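Local coordinates for protein ectonucleoside triphosphate diphosphohydrolase 4 (Homo sapiens, PDB 6WG5) that belongs to the GDA1/CD39 nucleoside phosphatase family, whose members are built on the fold of the actin-like ATPase clan, at residues A[123-128]-A[158-163]; A[40-45]-A[55-60]; A[201-206]-A[214-219]. One frame throughout, in Å; residues are numbered along the deposited sequence.

Overall arrangement
Interactions 1 and 2 reach the same mixed sheet, their centres about 11 Å apart: strand 127-131 of interaction 1 runs beside strand 40-48 of interaction 2, whose Ile-44 exchanges backbone bonds with Pro-126 and Tyr-128. Interaction 2 is the buried one, a regular antiparallel hairpin packed on both faces. Interaction 1 sits at the start of strand 127-131, where a loop adds one bridge and two phenylalanines, with four of its nine touching residues exposed. Interaction 3 belongs to a separate two-stranded hairpin, its centre about 35 Å and 30 Å from those of interactions 1 and 2. Partly buried, it differs in chemistry, since two arginines lie against valines and carry their charges to acidic partners elsewhere.

Interaction 1 (A[123-128]-A[158-163]); sequences KETPLY and FDFLFS
Thr-125 O accepts a hydrogen bond from Leu-161 N at 3.0 Å, the donor standing 37° out of the carbonyl plane. Phe-160 CB packs against the same oxygen. The return bond, from Leu-127 N to Leu-161 O, is nearly straight, with 169° at the hydrogen. Between the two bonds Pro-126 and Leu-161 form a single beta bridge. Next to it the isobutyl group of Leu-161 lies beside Lys-123 O, and Lys-123 CA makes a CA-H...O contact of 3.3 Å with Asp-159 O. The carboxylate of Asp-159 is tied to Arg-119 by a salt bridge. Strand 127-131 and the parallel strand 167-169 are joined through helix 140-157 in a beta-alpha-beta crossover, and segment 158-163 is the loop that leads from this helix back toward the sheet.

Leu-127 is the apolar centre of the contact. Its CB meets Phe-160 CB at 3.9 Å. CG stands anti to the backbone N (chi1 168°); CD2 makes an off-centre CH-pi contact with the Phe-162 ring, 4.3 Å from its centroid. Leu-127 O lies in the plane of that same ring, at its edge, beside Phe-162 CD2, and also receives a hydrogen bond from His-166 ND1. Leu-110 and Ala-114 of helix 107-116 pack against the side chains of Leu-127 and Phe-160, respectively.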
loop_
_atom_site.group_PDB
_atom_site.type_symbol
_atom_site.label_atom_id
_atom_site.label_comp_id
_atom_site.label_asym_id
_atom_site.label_seq_id
_atom_site.Cartn_x
_atom_site.Cartn_y
_atom_site.Cartn_z
ATOM N N LYS A 123 -11.968 -29.061 3.726
ATOM C CA LYS A 123 -10.861 -29.873 3.231
ATOM C C LYS A 123 -10.268 -29.300 1.950
ATOM O O LYS A 123 -9.076 -29.484 1.684
ATOM C CB LYS A 123 -11.327 -31.313 3.005
ATOM C CG LYS A 123 -12.454 -31.459 1.990
ATOM C CD LYS A 123 -12.809 -32.924 1.757
ATOM C CE LYS A 123 -13.712 -33.473 2.853
ATOM N NZ LYS A 123 -15.150 -33.463 2.454
ATOM N N GLU A 124 -11.076 -28.601 1.154
ATOM C CA GLU A 124 -10.633 -28.033 -0.112
ATOM C C GLU A 124 -10.356 -26.537 -0.026
ATOM O O GLU A 124 -10.083 -25.909 -1.054
ATOM C CB GLU A 124 -11.678 -28.303 -1.196
ATOM C CG GLU A 124 -11.629 -29.711 -1.755
ATOM C CD GLU A 124 -12.799 -30.013 -2.668
ATOM O OE1 GLU A 124 -13.613 -29.098 -2.914
ATOM O OE2 GLU A 124 -12.904 -31.166 -3.139
ATOM N N THR A 125 -10.412 -25.955 1.172
ATOM C CA THR A 125 -10.231 -24.520 1.340
ATOM C C THR A 125 -8.835 -24.238 1.870
ATOM O O THR A 125 -8.502 -24.707 2.969
ATOM C CB THR A 125 -11.279 -23.965 2.298
ATOM O OG1 THR A 125 -12.583 -24.129 1.723
ATOM C CG2 THR A 125 -11.035 -22.484 2.582
ATOM N N PRO A 126 -7.995 -23.494 1.156
ATOM C CA PRO A 126 -6.666 -23.176 1.686
ATOM C C PRO A 126 -6.708 -22.073 2.730
ATOM O O PRO A 126 -7.541 -21.166 2.687
ATOM C CB PRO A 126 -5.891 -22.725 0.441
ATOM C CG PRO A 126 -6.935 -22.157 -0.450
ATOM C CD PRO A 126 -8.165 -22.995 -0.222
ATOM N N LEU A 127 -5.781 -22.169 3.680
ATOM C CA LEU A 127 -5.582 -21.154 4.706
ATOM C C LEU A 127 -4.171 -20.602 4.573
ATOM O O LEU A 127 -3.202 -21.365 4.559
ATOM C CB LEU A 127 -5.799 -21.737 6.107
ATOM C CG LEU A 127 -5.356 -20.884 7.301
ATOM C CD1 LEU A 127 -6.186 -19.615 7.420
ATOM C CD2 LEU A 127 -5.431 -21.699 8.582
ATOM N N TYR A 128 -4.060 -19.279 4.469
ATOM C CA TYR A 128 -2.774 -18.601 4.382
ATOM C C TYR A 128 -2.654 -17.612 5.532
ATOM O O TYR A 128 -3.544 -16.781 5.738
ATOM C CB TYR A 128 -2.617 -17.880 3.040
ATOM C CG TYR A 128 -2.665 -18.804 1.843
ATOM C CD1 TYR A 128 -1.578 -19.605 1.518
ATOM C CD2 TYR A 128 -3.795 -18.873 1.037
ATOM C CE1 TYR A 128 -1.615 -20.453 0.427
ATOM C CE2 TYR A 128 -3.841 -19.719 -0.058
ATOM C CZ TYR A 128 -2.747 -20.507 -0.359
ATOM O OH TYR A 128 -2.780 -21.353 -1.446
ATOM N N PHE A 158 -8.295 -28.030 12.623
ATOM C CA PHE A 158 -9.045 -27.564 11.464
ATOM C C PHE A 158 -8.677 -28.408 10.253
ATOM O O PHE A 158 -7.578 -28.963 10.176
ATOM C CB PHE A 158 -8.775 -26.080 11.178
ATOM C CG PHE A 158 -9.039 -25.180 12.352
ATOM C CD1 PHE A 158 -10.315 -24.710 12.610
ATOM C CD2 PHE A 158 -8.008 -24.804 13.199
ATOM C CE1 PHE A 158 -10.559 -23.881 13.691
ATOM C CE2 PHE A 158 -8.246 -23.976 14.279
ATOM C CZ PHE A 158 -9.524 -23.514 14.526
ATOM N N ASP A 159 -9.610 -28.495 9.305
ATOM C CA ASP A 159 -9.447 -29.323 8.116
ATOM C C ASP A 159 -8.978 -28.531 6.900
ATOM O O ASP A 159 -8.954 -29.077 5.793
ATOM C CB ASP A 159 -10.762 -30.038 7.791
ATOM C CG ASP A 159 -11.126 -31.091 8.821
ATOM O OD1 ASP A 159 -10.205 -31.690 9.417
ATOM O OD2 ASP A 159 -12.336 -31.321 9.032
ATOM N N PHE A 160 -8.603 -27.268 7.077
ATOM C CA PHE A 160 -8.149 -26.457 5.956
ATOM C C PHE A 160 -6.828 -26.983 5.405
ATOM O O PHE A 160 -6.018 -27.575 6.124
ATOM C CB PHE A 160 -7.981 -25.001 6.391
ATOM C CG PHE A 160 -9.220 -24.397 6.985
ATOM C CD1 PHE A 160 -10.451 -24.558 6.370
ATOM C CD2 PHE A 160 -9.155 -23.671 8.163
ATOM C CE1 PHE A 160 -11.592 -24.001 6.917
ATOM C CE2 PHE A 160 -10.293 -23.112 8.715
ATOM C CZ PHE A 160 -11.513 -23.279 8.091
ATOM N N LEU A 161 -6.614 -26.765 4.108
ATOM C CA LEU A 161 -5.326 -27.072 3.491
ATOM C C LEU A 161 -4.272 -26.144 4.076
ATOM O O LEU A 161 -4.258 -24.944 3.781
ATOM C CB LEU A 161 -5.398 -26.918 1.975
ATOM C CG LEU A 161 -6.361 -27.815 1.200
ATOM C CD1 LEU A 161 -6.357 -27.419 -0.268
ATOM C CD2 LEU A 161 -5.996 -29.283 1.357
ATOM N N PHE A 162 -3.387 -26.690 4.906
ATOM C CA PHE A 162 -2.397 -25.888 5.614
ATOM C C PHE A 162 -1.087 -26.660 5.652
ATOM O O PHE A 162 -1.024 -27.749 6.229
ATOM C CB PHE A 162 -2.880 -25.555 7.029
ATOM C CG PHE A 162 -2.158 -24.403 7.664
ATOM C CD1 PHE A 162 -1.432 -24.581 8.830
ATOM C CD2 PHE A 162 -2.207 -23.141 7.097
ATOM C CE1 PHE A 162 -0.769 -23.521 9.417
ATOM C CE2 PHE A 162 -1.545 -22.079 7.678
ATOM C CZ PHE A 162 -0.826 -22.269 8.840
ATOM N N SER A 163 -0.050 -26.095 5.037
ATOM C CA SER A 163 1.258 -26.727 4.940
ATOM C C SER A 163 2.333 -25.718 5.327
ATOM O O SER A 163 2.043 -24.574 5.691
ATOM C CB SER A 163 1.505 -27.268 3.526
ATOM O OG SER A 163 0.510 -28.207 3.160
#

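Interaction 2 (A[40-45]-A[55-60]); sequences VNYGIV and VFVYCW
Strands 40-48 and 53-61 form a beta hairpin in a mixed sheet, consistent with the actin-like fold of the family, and Tyr-42, Gly-43, Ile-44 and Val-45 face Cys-59, Tyr-58, Val-57 and Phe-56 in antiparallel register. The N-to-C directions of the two short segments are 155° apart.

Six backbone hydrogen bonds hold the pair, two at each hydrogen-bonded pair: Asn-41 with Trp-60, Gly-43 with Tyr-58, and Val-45 with Phe-56. Gly-43 N to Tyr-58 O and Tyr-58 N to Gly-43 O are each 2.7 Å long. In the non-hydrogen-bonded pairs between them, CA-H...O contacts fill in, such as Ile-44 CA to Phe-56 O at 3.4 Å.

Apolar contacts differ on the two faces. On the face of Tyr-42, Ile-44, Val-57 and Cys-59, the Tyr-42 ring approaches Cys-59 CB through CD2 at 3.8 Å. Toward the connecting turn, Ile-44 CG2 lies 3.6 Å from Val-55 CG2, the two side chains running side by side. Ala-113 and Leu-109 of helix 107-116 pack on Ile-44, Val-57 and Val-55. On the other face, Val-45 CG2 comes 4.1 Å from Tyr-58 CE2, the side chains crossing obliquely; helix 479-487 packs on Val-45, Phe-56 and Tyr-58, and the Tyr-58 hydroxyl is hydrogen-bonded to Thr-480.

Trp-60 lays its indole across the neighbouring strand. Its CG lies between the backbone N and the carbonyl carbon (chi1 53°). The ring has Asn-41 O and Tyr-42 N over one face, the oxygen 3.9 Å above the centre, and its CZ3 comes near Gly-43 N, where there is no side chain. A water at the ring edge links Trp-60 NE1 and Asn-41 OD1 by two weak hydrogen bonds.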
loop_
_atom_site.group_PDB
_atom_site.type_symbol
_atom_site.label_atom_id
_atom_site.label_comp_id
_atom_site.label_asym_id
_atom_site.label_seq_id
_atom_site.Cartn_x
_atom_site.Cartn_y
_atom_site.Cartn_z
ATOM N N VAL A 40 -19.171 -23.035 -5.627
ATOM C CA VAL A 40 -18.398 -21.947 -5.039
ATOM C C VAL A 40 -17.261 -22.549 -4.228
ATOM O O VAL A 40 -17.457 -23.521 -3.487
ATOM C CB VAL A 40 -19.282 -21.039 -4.161
ATOM C CG1 VAL A 40 -18.440 -19.966 -3.479
ATOM C CG2 VAL A 40 -20.379 -20.397 -4.993
ATOM N N ASN A 41 -16.071 -21.974 -4.368
ATOM C CA ASN A 41 -14.903 -22.382 -3.605
ATOM C C ASN A 41 -14.441 -21.216 -2.743
ATOM O O ASN A 41 -14.772 -20.058 -3.006
ATOM C CB ASN A 41 -13.776 -22.849 -4.532
ATOM C CG ASN A 41 -14.238 -23.907 -5.513
ATOM O OD1 ASN A 41 -14.320 -23.658 -6.717
ATOM N ND2 ASN A 41 -14.552 -25.094 -5.001
ATOM N N TYR A 42 -13.673 -21.532 -1.704
ATOM C CA TYR A 42 -13.341 -20.563 -0.671
ATOM C C TYR A 42 -11.841 -20.552 -0.408
ATOM O O TYR A 42 -11.130 -21.526 -0.669
ATOM C CB TYR A 42 -14.100 -20.867 0.630
ATOM C CG TYR A 42 -15.599 -20.954 0.442
ATOM C CD1 TYR A 42 -16.191 -22.115 -0.041
ATOM C CD2 TYR A 42 -16.421 -19.874 0.739
ATOM C CE1 TYR A 42 -17.558 -22.199 -0.223
ATOM C CE2 TYR A 42 -17.792 -19.949 0.562
ATOM C CZ TYR A 42 -18.354 -21.115 0.080
ATOM O OH TYR A 42 -19.716 -21.199 -0.099
ATOM N N GLY A 43 -11.375 -19.426 0.111
ATOM C CA GLY A 43 -9.989 -19.283 0.522
ATOM C C GLY A 43 -9.909 -18.304 1.670
ATOM O O GLY A 43 -10.719 -17.379 1.772
ATOM N N ILE A 44 -8.929 -18.514 2.547
ATOM C CA ILE A 44 -8.815 -17.759 3.789
ATOM C C ILE A 44 -7.409 -17.188 3.893
ATOM O O ILE A 44 -6.425 -17.907 3.687
ATOM C CB ILE A 44 -9.134 -18.635 5.016
ATOM C CG1 ILE A 44 -10.548 -19.216 4.906
ATOM C CG2 ILE A 44 -9.022 -17.819 6.297
ATOM C CD1 ILE A 44 -10.729 -20.521 5.647
ATOM N N VAL A 45 -7.318 -15.899 4.218
ATOM C CA VAL A 45 -6.047 -15.210 4.400
ATOM C C VAL A 45 -6.081 -14.499 5.745
ATOM O O VAL A 45 -7.069 -13.832 6.074
ATOM C CB VAL A 45 -5.774 -14.199 3.270
ATOM C CG1 VAL A 45 -4.391 -13.576 3.431
ATOM C CG2 VAL A 45 -5.906 -14.868 1.912
ATOM N N VAL A 55 -8.611 -11.585 9.541
ATOM C CA VAL A 55 -8.865 -12.730 8.676
ATOM C C VAL A 55 -9.889 -12.325 7.627
ATOM O O VAL A 55 -10.860 -11.625 7.931
ATOM C CB VAL A 55 -9.353 -13.955 9.478
ATOM C CG1 VAL A 55 -10.571 -13.597 10.319
ATOM C CG2 VAL A 55 -9.662 -15.125 8.548
ATOM N N PHE A 56 -9.665 -12.765 6.390
ATOM C CA PHE A 56 -10.567 -12.498 5.278
ATOM C C PHE A 56 -10.922 -13.817 4.612
ATOM O O PHE A 56 -10.036 -14.630 4.333
ATOM C CB PHE A 56 -9.931 -11.557 4.246
ATOM C CG PHE A 56 -9.458 -10.251 4.817
ATOM C CD1 PHE A 56 -10.222 -9.104 4.684
ATOM C CD2 PHE A 56 -8.242 -10.167 5.474
ATOM C CE1 PHE A 56 -9.785 -7.902 5.205
ATOM C CE2 PHE A 56 -7.801 -8.967 5.996
ATOM C CZ PHE A 56 -8.574 -7.833 5.861
ATOM N N VAL A 57 -12.210 -14.027 4.358
ATOM C CA VAL A 57 -12.680 -15.183 3.604
ATOM C C VAL A 57 -13.027 -14.712 2.199
ATOM O O VAL A 57 -13.846 -13.802 2.024
ATOM C CB VAL A 57 -13.888 -15.850 4.278
ATOM C CG1 VAL A 57 -14.356 -17.052 3.462
ATOM C CG2 VAL A 57 -13.539 -16.276 5.696
ATOM N N TYR A 58 -12.400 -15.328 1.203
ATOM C CA TYR A 58 -12.675 -15.050 -0.196
ATOM C C TYR A 58 -13.321 -16.267 -0.840
ATOM O O TYR A 58 -13.010 -17.409 -0.494
ATOM C CB TYR A 58 -11.393 -14.688 -0.951
ATOM C CG TYR A 58 -10.712 -13.444 -0.432
ATOM C CD1 TYR A 58 -11.066 -12.189 -0.906
ATOM C CD2 TYR A 58 -9.717 -13.525 0.530
ATOM C CE1 TYR A 58 -10.449 -11.050 -0.436
ATOM C CE2 TYR A 58 -9.093 -12.391 1.006
ATOM C CZ TYR A 58 -9.464 -11.156 0.520
ATOM O OH TYR A 58 -8.846 -10.020 0.989
ATOM N N CYS A 59 -14.225 -16.012 -1.779
ATOM C CA CYS A 59 -14.868 -17.070 -2.538
ATOM C C CYS A 59 -14.846 -16.715 -4.017
ATOM O O CYS A 59 -14.596 -15.570 -4.401
ATOM C CB CYS A 59 -16.310 -17.307 -2.066
ATOM S SG CYS A 59 -17.377 -15.852 -2.143
ATOM N N TRP A 60 -15.102 -17.724 -4.850
ATOM C CA TRP A 60 -15.133 -17.536 -6.293
ATOM C C TRP A 60 -15.929 -18.672 -6.911
ATOM O O TRP A 60 -15.972 -19.770 -6.346
ATOM C CB TRP A 60 -13.715 -17.495 -6.882
ATOM C CG TRP A 60 -12.857 -18.672 -6.511
ATOM C CD1 TRP A 60 -12.752 -19.855 -7.183
ATOM C CD2 TRP A 60 -11.977 -18.771 -5.385
ATOM N NE1 TRP A 60 -11.862 -20.685 -6.544
ATOM C CE2 TRP A 60 -11.373 -20.043 -5.437
ATOM C CE3 TRP A 60 -11.641 -17.907 -4.338
ATOM C CZ2 TRP A 60 -10.454 -20.473 -4.482
ATOM C CZ3 TRP A 60 -10.728 -18.335 -3.390
ATOM C CH2 TRP A 60 -10.146 -19.605 -3.469
HETATM O O HOH W 1 -11.115 -23.736 -7.939
#

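Interaction 3 (A[201-206]-A[214-219]); sequences VEVNIP and IVRKRT
The guanidinium of Arg-216 is flanked on one face by Val-203, whose CB stands 4.0 Å above its plane, offset toward the rim. Both methyls of the valine take part: CG1 reaches NH1 of Arg-216, and CG2 comes within 3.6 Å of Arg-216 NE, the two side chains crossing at about a right angle. Ile-205 CD1 approaches the group obliquely. Arg-216 CG lies between the backbone N and the carbonyl carbon (chi1 60°), and the chain then runs extended to NE beneath the valine. Its charge is shared out: NH1 forms a salt bridge with Glu-235 and a hydrogen bond to Val-270 O, NH2 bonds to Glu-268 O, and Tyr-271 makes a cation-pi contact. This setting would be expected to keep the group charged.

On the same side of the hairpin, Val-201 CG1 rests on the aliphatic part of Arg-218, 3.5 Å from its CG. That arginine bends at chi3 (68°), which sets NE, and its guanidinium is held by Glu-380 and Asn-378. Beyond Val-203, the terminal carbons CD1 of Ile-205 and CD1 of Ile-214 meet at 3.9 Å.

The backbones make four hydrogen bonds, two in each of the pairs Val-201 with Arg-216 and Val-203 with Ile-214. Between these, Glu-202 and Val-215 pair without hydrogen bonds and point to the exposed, opposite face. Through Arg-216 and Ile-205 the hairpin rests on strand 270-279, and just past it Thr-219 touches Trp-180 and Asn-184 of helix 172-186.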
loop_
_atom_site.group_PDB
_atom_site.type_symbol
_atom_site.label_atom_id
_atom_site.label_comp_id
_atom_site.label_asym_id
_atom_site.label_seq_id
_atom_site.Cartn_x
_atom_site.Cartn_y
_atom_site.Cartn_z
ATOM N N VAL A 201 -0.564 -0.539 -23.097
ATOM C CA VAL A 201 0.874 -0.311 -23.063
ATOM C C VAL A 201 1.570 -1.403 -23.860
ATOM O O VAL A 201 1.039 -2.496 -24.067
ATOM C CB VAL A 201 1.434 -0.282 -21.623
ATOM C CG1 VAL A 201 1.007 0.984 -20.903
ATOM C CG2 VAL A 201 0.983 -1.512 -20.854
ATOM N N GLU A 202 2.781 -1.089 -24.305
ATOM C CA GLU A 202 3.661 -2.065 -24.929
ATOM C C GLU A 202 4.588 -2.634 -23.860
ATOM O O GLU A 202 5.241 -1.879 -23.133
ATOM C CB GLU A 202 4.463 -1.414 -26.056
ATOM C CG GLU A 202 5.314 -2.372 -26.866
ATOM C CD GLU A 202 6.100 -1.665 -27.954
ATOM O OE1 GLU A 202 5.960 -0.430 -28.081
ATOM O OE2 GLU A 202 6.858 -2.344 -28.679
ATOM N N VAL A 203 4.636 -3.961 -23.761
ATOM C CA VAL A 203 5.356 -4.648 -22.696
ATOM C C VAL A 203 6.477 -5.480 -23.302
ATOM O O VAL A 203 6.289 -6.143 -24.326
ATOM C CB VAL A 203 4.409 -5.541 -21.868
ATOM C CG1 VAL A 203 5.169 -6.250 -20.758
ATOM C CG2 VAL A 203 3.270 -4.715 -21.295
ATOM N N ASN A 204 7.642 -5.443 -22.660
ATOM C CA ASN A 204 8.752 -6.334 -22.977
ATOM C C ASN A 204 8.850 -7.356 -21.852
ATOM O O ASN A 204 9.244 -7.017 -20.731
ATOM C CB ASN A 204 10.063 -5.566 -23.133
ATOM C CG ASN A 204 9.993 -4.505 -24.210
ATOM O OD1 ASN A 204 10.245 -3.328 -23.952
ATOM N ND2 ASN A 204 9.652 -4.915 -25.426
ATOM N N ILE A 205 8.482 -8.595 -22.146
ATOM C CA ILE A 205 8.520 -9.646 -21.125
ATOM C C ILE A 205 9.971 -9.899 -20.728
ATOM O O ILE A 205 10.838 -10.019 -21.612
ATOM C CB ILE A 205 7.860 -10.922 -21.649
ATOM C CG1 ILE A 205 6.439 -10.624 -22.143
ATOM C CG2 ILE A 205 7.832 -11.993 -20.568
ATOM C CD1 ILE A 205 5.523 -10.006 -21.096
ATOM N N PRO A 206 10.289 -9.986 -19.437
ATOM C CA PRO A 206 11.684 -10.201 -19.031
ATOM C C PRO A 206 12.300 -11.413 -19.716
ATOM O O PRO A 206 11.751 -12.517 -19.682
ATOM C CB PRO A 206 11.581 -10.401 -17.516
ATOM C CG PRO A 206 10.339 -9.685 -17.126
ATOM C CD PRO A 206 9.395 -9.831 -18.276
ATOM N N ILE A 214 4.335 -7.359 -26.372
ATOM C CA ILE A 214 2.894 -7.543 -26.408
ATOM C C ILE A 214 2.218 -6.221 -26.053
ATOM O O ILE A 214 2.853 -5.273 -25.592
ATOM C CB ILE A 214 2.430 -8.672 -25.468
ATOM C CG1 ILE A 214 2.816 -8.357 -24.021
ATOM C CG2 ILE A 214 3.032 -9.999 -25.908
ATOM C CD1 ILE A 214 2.196 -9.295 -23.011
ATOM N N VAL A 215 0.906 -6.174 -26.271
ATOM C CA VAL A 215 0.089 -5.007 -25.956
ATOM C C VAL A 215 -1.066 -5.475 -25.083
ATOM O O VAL A 215 -1.823 -6.369 -25.479
ATOM C CB VAL A 215 -0.431 -4.312 -27.227
ATOM C CG1 VAL A 215 -1.305 -3.117 -26.870
ATOM C CG2 VAL A 215 0.736 -3.872 -28.105
ATOM N N ARG A 216 -1.195 -4.883 -23.897
ATOM C CA ARG A 216 -2.250 -5.246 -22.960
ATOM C C ARG A 216 -2.654 -4.007 -22.172
ATOM O O ARG A 216 -2.063 -2.933 -22.317
ATOM C CB ARG A 216 -1.798 -6.370 -22.022
ATOM C CG ARG A 216 -0.590 -6.008 -21.183
ATOM C CD ARG A 216 -0.136 -7.156 -20.294
ATOM N NE ARG A 216 0.993 -6.753 -19.460
ATOM C CZ ARG A 216 1.869 -7.590 -18.914
ATOM N NH1 ARG A 216 2.859 -7.112 -18.172
ATOM N NH2 ARG A 216 1.769 -8.898 -19.115
ATOM N N LYS A 217 -3.673 -4.167 -21.327
ATOM C CA LYS A 217 -4.170 -3.058 -20.521
ATOM C C LYS A 217 -3.057 -2.456 -19.676
ATOM O O LYS A 217 -2.289 -3.173 -19.029
ATOM C CB LYS A 217 -5.299 -3.527 -19.604
ATOM C CG LYS A 217 -6.658 -3.651 -20.254
ATOM C CD LYS A 217 -7.716 -3.896 -19.190
ATOM C CE LYS A 217 -9.090 -4.121 -19.787
ATOM N NZ LYS A 217 -10.103 -4.370 -18.723
ATOM N N ARG A 218 -2.988 -1.127 -19.673
ATOM C CA ARG A 218 -2.114 -0.423 -18.748
ATOM C C ARG A 218 -2.572 -0.657 -17.315
ATOM O O ARG A 218 -3.771 -0.736 -17.037
ATOM C CB ARG A 218 -2.124 1.071 -19.065
ATOM C CG ARG A 218 -1.141 1.895 -18.262
ATOM C CD ARG A 218 -1.218 3.353 -18.670
ATOM N NE ARG A 218 -2.489 3.960 -18.289
ATOM C CZ ARG A 218 -2.898 5.158 -18.695
ATOM N NH1 ARG A 218 -2.141 5.891 -19.501
ATOM N NH2 ARG A 218 -4.071 5.626 -18.295
ATOM N N THR A 219 -1.611 -0.774 -16.402
ATOM C CA THR A 219 -1.906 -0.932 -14.986
ATOM C C THR A 219 -1.785 0.405 -14.263
ATOM O O THR A 219 -1.274 1.392 -14.798
ATOM C CB THR A 219 -0.972 -1.963 -14.342
ATOM O OG1 THR A 219 0.393 -1.578 -14.550
ATOM C CG2 THR A 219 -1.212 -3.348 -14.926
#